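Local coordinates for kappa-carrageenase (Zobellia galactanivorans, PDB 5OCR), which probably hydrolyses the marine algal polysaccharide kappa-carrageenan as a glycoside hydrolase of family 16, this chain holding the catalytic domain, at residues F119-D124 / I139-L144. Sequence-based numbering, arbitrary orientation.
Sequences FWLYSD and IDVVEL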
loop_
_atom_site.group_PDB
_atom_site.type_symbol
_atom_site.label_atom_id
_atom_site.label_comp_id
_atom_site.label_asym_id
_atom_site.label_seq_id
_atom_site.Cartn_x
_atom_site.Cartn_y
_atom_site.Cartn_z
ATOM N N PHE A 119 1.504 -0.910 -2.490
ATOM C CA PHE A 119 1.596 0.356 -3.262
ATOM C C PHE A 119 0.166 0.900 -3.223
ATOM O O PHE A 119 -0.791 0.182 -3.578
ATOM C CB PHE A 119 1.988 -0.039 -4.708
ATOM C CG PHE A 119 1.996 1.103 -5.689
ATOM C CD1 PHE A 119 2.461 2.435 -5.321
ATOM C CD2 PHE A 119 1.744 0.844 -7.067
ATOM C CE1 PHE A 119 2.520 3.420 -6.318
ATOM C CE2 PHE A 119 1.831 1.851 -8.021
ATOM C CZ PHE A 119 2.216 3.156 -7.649
ATOM N N TRP A 120 -0.017 2.160 -2.810
ATOM C CA TRP A 120 -1.391 2.592 -2.543
ATOM C C TRP A 120 -1.467 4.095 -2.520
ATOM O O TRP A 120 -0.430 4.779 -2.407
ATOM C CB TRP A 120 -1.920 1.957 -1.229
ATOM C CG TRP A 120 -1.092 2.198 0.011
ATOM C CD1 TRP A 120 0.251 1.791 0.271
ATOM C CD2 TRP A 120 -1.532 2.901 1.212
ATOM N NE1 TRP A 120 0.611 2.172 1.525
ATOM C CE2 TRP A 120 -0.407 2.894 2.130
ATOM C CE3 TRP A 120 -2.739 3.482 1.611
ATOM C CZ2 TRP A 120 -0.509 3.429 3.447
ATOM C CZ3 TRP A 120 -2.812 4.119 2.902
ATOM C CH2 TRP A 120 -1.742 4.069 3.810
ATOM N N LEU A 121 -2.676 4.608 -2.692
ATOM C CA LEU A 121 -2.914 6.083 -2.814
ATOM C C LEU A 121 -3.889 6.393 -1.693
ATOM O O LEU A 121 -4.848 5.669 -1.511
ATOM C CB LEU A 121 -3.542 6.458 -4.192
ATOM C CG LEU A 121 -2.979 5.602 -5.377
ATOM C CD1 LEU A 121 -3.773 5.852 -6.661
ATOM C CD2 LEU A 121 -1.499 5.941 -5.598
ATOM N N TYR A 122 -3.698 7.482 -0.897
ATOM C CA TYR A 122 -4.677 7.732 0.142
ATOM C C TYR A 122 -4.740 9.231 0.421
ATOM O O TYR A 122 -3.766 9.961 0.195
ATOM C CB TYR A 122 -4.435 6.960 1.445
ATOM C CG TYR A 122 -3.330 7.472 2.329
ATOM C CD1 TYR A 122 -1.983 7.345 1.950
ATOM C CD2 TYR A 122 -3.636 8.028 3.543
ATOM C CE1 TYR A 122 -0.945 7.785 2.779
ATOM C CE2 TYR A 122 -2.634 8.448 4.391
ATOM C CZ TYR A 122 -1.293 8.349 3.998
ATOM O OH TYR A 122 -0.350 8.831 4.876
ATOM N N SER A 123 -5.945 9.664 0.837
ATOM C CA SER A 123 -6.144 11.105 1.186
ATOM C C SER A 123 -6.086 11.399 2.638
ATOM O O SER A 123 -5.963 10.521 3.470
ATOM C CB SER A 123 -7.534 11.577 0.816
ATOM O OG SER A 123 -8.555 10.829 1.496
ATOM N N ASP A 124 -6.204 12.704 2.956
ATOM C CA ASP A 124 -6.485 12.980 4.357
ATOM C C ASP A 124 -7.954 12.715 4.692
ATOM O O ASP A 124 -8.711 12.189 3.866
ATOM C CB ASP A 124 -6.004 14.380 4.767
ATOM C CG ASP A 124 -6.729 15.502 4.045
ATOM O OD1 ASP A 124 -7.763 15.277 3.366
ATOM O OD2 ASP A 124 -6.255 16.676 4.166
ATOM N N ILE A 139 -7.091 4.042 -2.530
ATOM C CA ILE A 139 -6.993 3.032 -3.586
ATOM C C ILE A 139 -5.723 2.191 -3.337
ATOM O O ILE A 139 -4.571 2.694 -3.399
ATOM C CB ILE A 139 -6.855 3.749 -4.987
ATOM C CG1 ILE A 139 -8.085 4.651 -5.247
ATOM C CG2 ILE A 139 -6.659 2.615 -6.053
ATOM C CD1 ILE A 139 -8.006 5.378 -6.592
ATOM N N ASP A 140 -5.912 0.891 -3.138
ATOM C CA ASP A 140 -4.739 -0.012 -2.978
ATOM C C ASP A 140 -4.395 -0.502 -4.367
ATOM O O ASP A 140 -5.156 -1.245 -4.947
ATOM C CB ASP A 140 -5.083 -1.161 -2.022
ATOM C CG ASP A 140 -5.331 -0.702 -0.674
ATOM O OD1 ASP A 140 -4.965 0.460 -0.305
ATOM O OD2 ASP A 140 -5.972 -1.428 0.033
ATOM N N VAL A 141 -3.249 -0.096 -4.896
ATOM C CA VAL A 141 -2.877 -0.629 -6.172
ATOM C C VAL A 141 -2.489 -2.103 -6.066
ATOM O O VAL A 141 -2.895 -2.926 -6.899
ATOM C CB VAL A 141 -1.702 0.148 -6.766
ATOM C CG1 VAL A 141 -1.356 -0.522 -8.151
ATOM C CG2 VAL A 141 -2.086 1.647 -6.818
ATOM N N VAL A 142 -1.772 -2.451 -4.974
ATOM C CA VAL A 142 -1.617 -3.858 -4.627
ATOM C C VAL A 142 -1.210 -3.996 -3.174
ATOM O O VAL A 142 -0.548 -3.101 -2.556
ATOM C CB VAL A 142 -0.553 -4.562 -5.493
ATOM C CG1 VAL A 142 0.870 -4.190 -5.133
ATOM C CG2 VAL A 142 -0.745 -6.071 -5.377
ATOM N N GLU A 143 -1.737 -5.059 -2.564
ATOM C CA GLU A 143 -1.305 -5.507 -1.237
ATOM C C GLU A 143 -0.814 -6.909 -1.478
ATOM O O GLU A 143 -1.610 -7.767 -1.780
ATOM C CB GLU A 143 -2.399 -5.506 -0.217
ATOM C CG GLU A 143 -2.580 -4.098 0.365
ATOM C CD GLU A 143 -3.680 -4.148 1.409
ATOM O OE1 GLU A 143 -4.812 -4.661 1.069
ATOM O OE2 GLU A 143 -3.461 -3.656 2.546
ATOM N N LEU A 144 0.469 -7.152 -1.263
ATOM C CA LEU A 144 1.036 -8.487 -1.436
ATOM C C LEU A 144 1.142 -9.270 -0.126
ATOM O O LEU A 144 1.288 -8.637 0.925
ATOM C CB LEU A 144 2.448 -8.346 -2.023
ATOM C CG LEU A 144 2.597 -7.707 -3.409
ATOM C CD1 LEU A 144 4.058 -7.648 -3.884
ATOM C CD2 LEU A 144 1.747 -8.512 -4.415
#
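L121 and I139 form an antiparallel hydrogen-bonded pair, W120 and D140 the non-hydrogen-bonded pair beside it, and the register then slips by one residue, setting both V141 and V142 opposite F119. The slip is evident in the bonding of F119 O. It accepts V142 N at 3.1 Å with a nearly straight N-H (162°). V141 N, at 2.8 Å from the same F119 O, makes a bent, weak bond (126°). F119 N returns a bond to V142 O at 3.0 Å, and beyond the irregularity L121 N to I139 O (2.8 Å) restores regular pairing.

F119 CG lies anti to the backbone N (chi1 174°), running the ring alongside V141, which points the same way. V141 CB comes within 3.5 Å of F119 CD2, and its CG2 methyl sits over one ring face in a CH-pi contact, 4.2 Å from the centroid. L121 CD1 meets I139 CB on this same buried side, which F102 of strand 100-107 helps cover. On the opposite face D140 OD1 approaches W120 CB at 3.5 Å; the indole itself leads away, its NE1 hydrogen-bonded to S238 OG.

V141 is thus the extra residue of a classic beta bulge. Together with the preceding E138, residues 139-143 spell E-x-D-x-x-E, the signature of GH16 beta-jellyroll enzymes whose catalytic strand is bulged; by family analogy, E138 and E143 are probably nucleophile and acid/base.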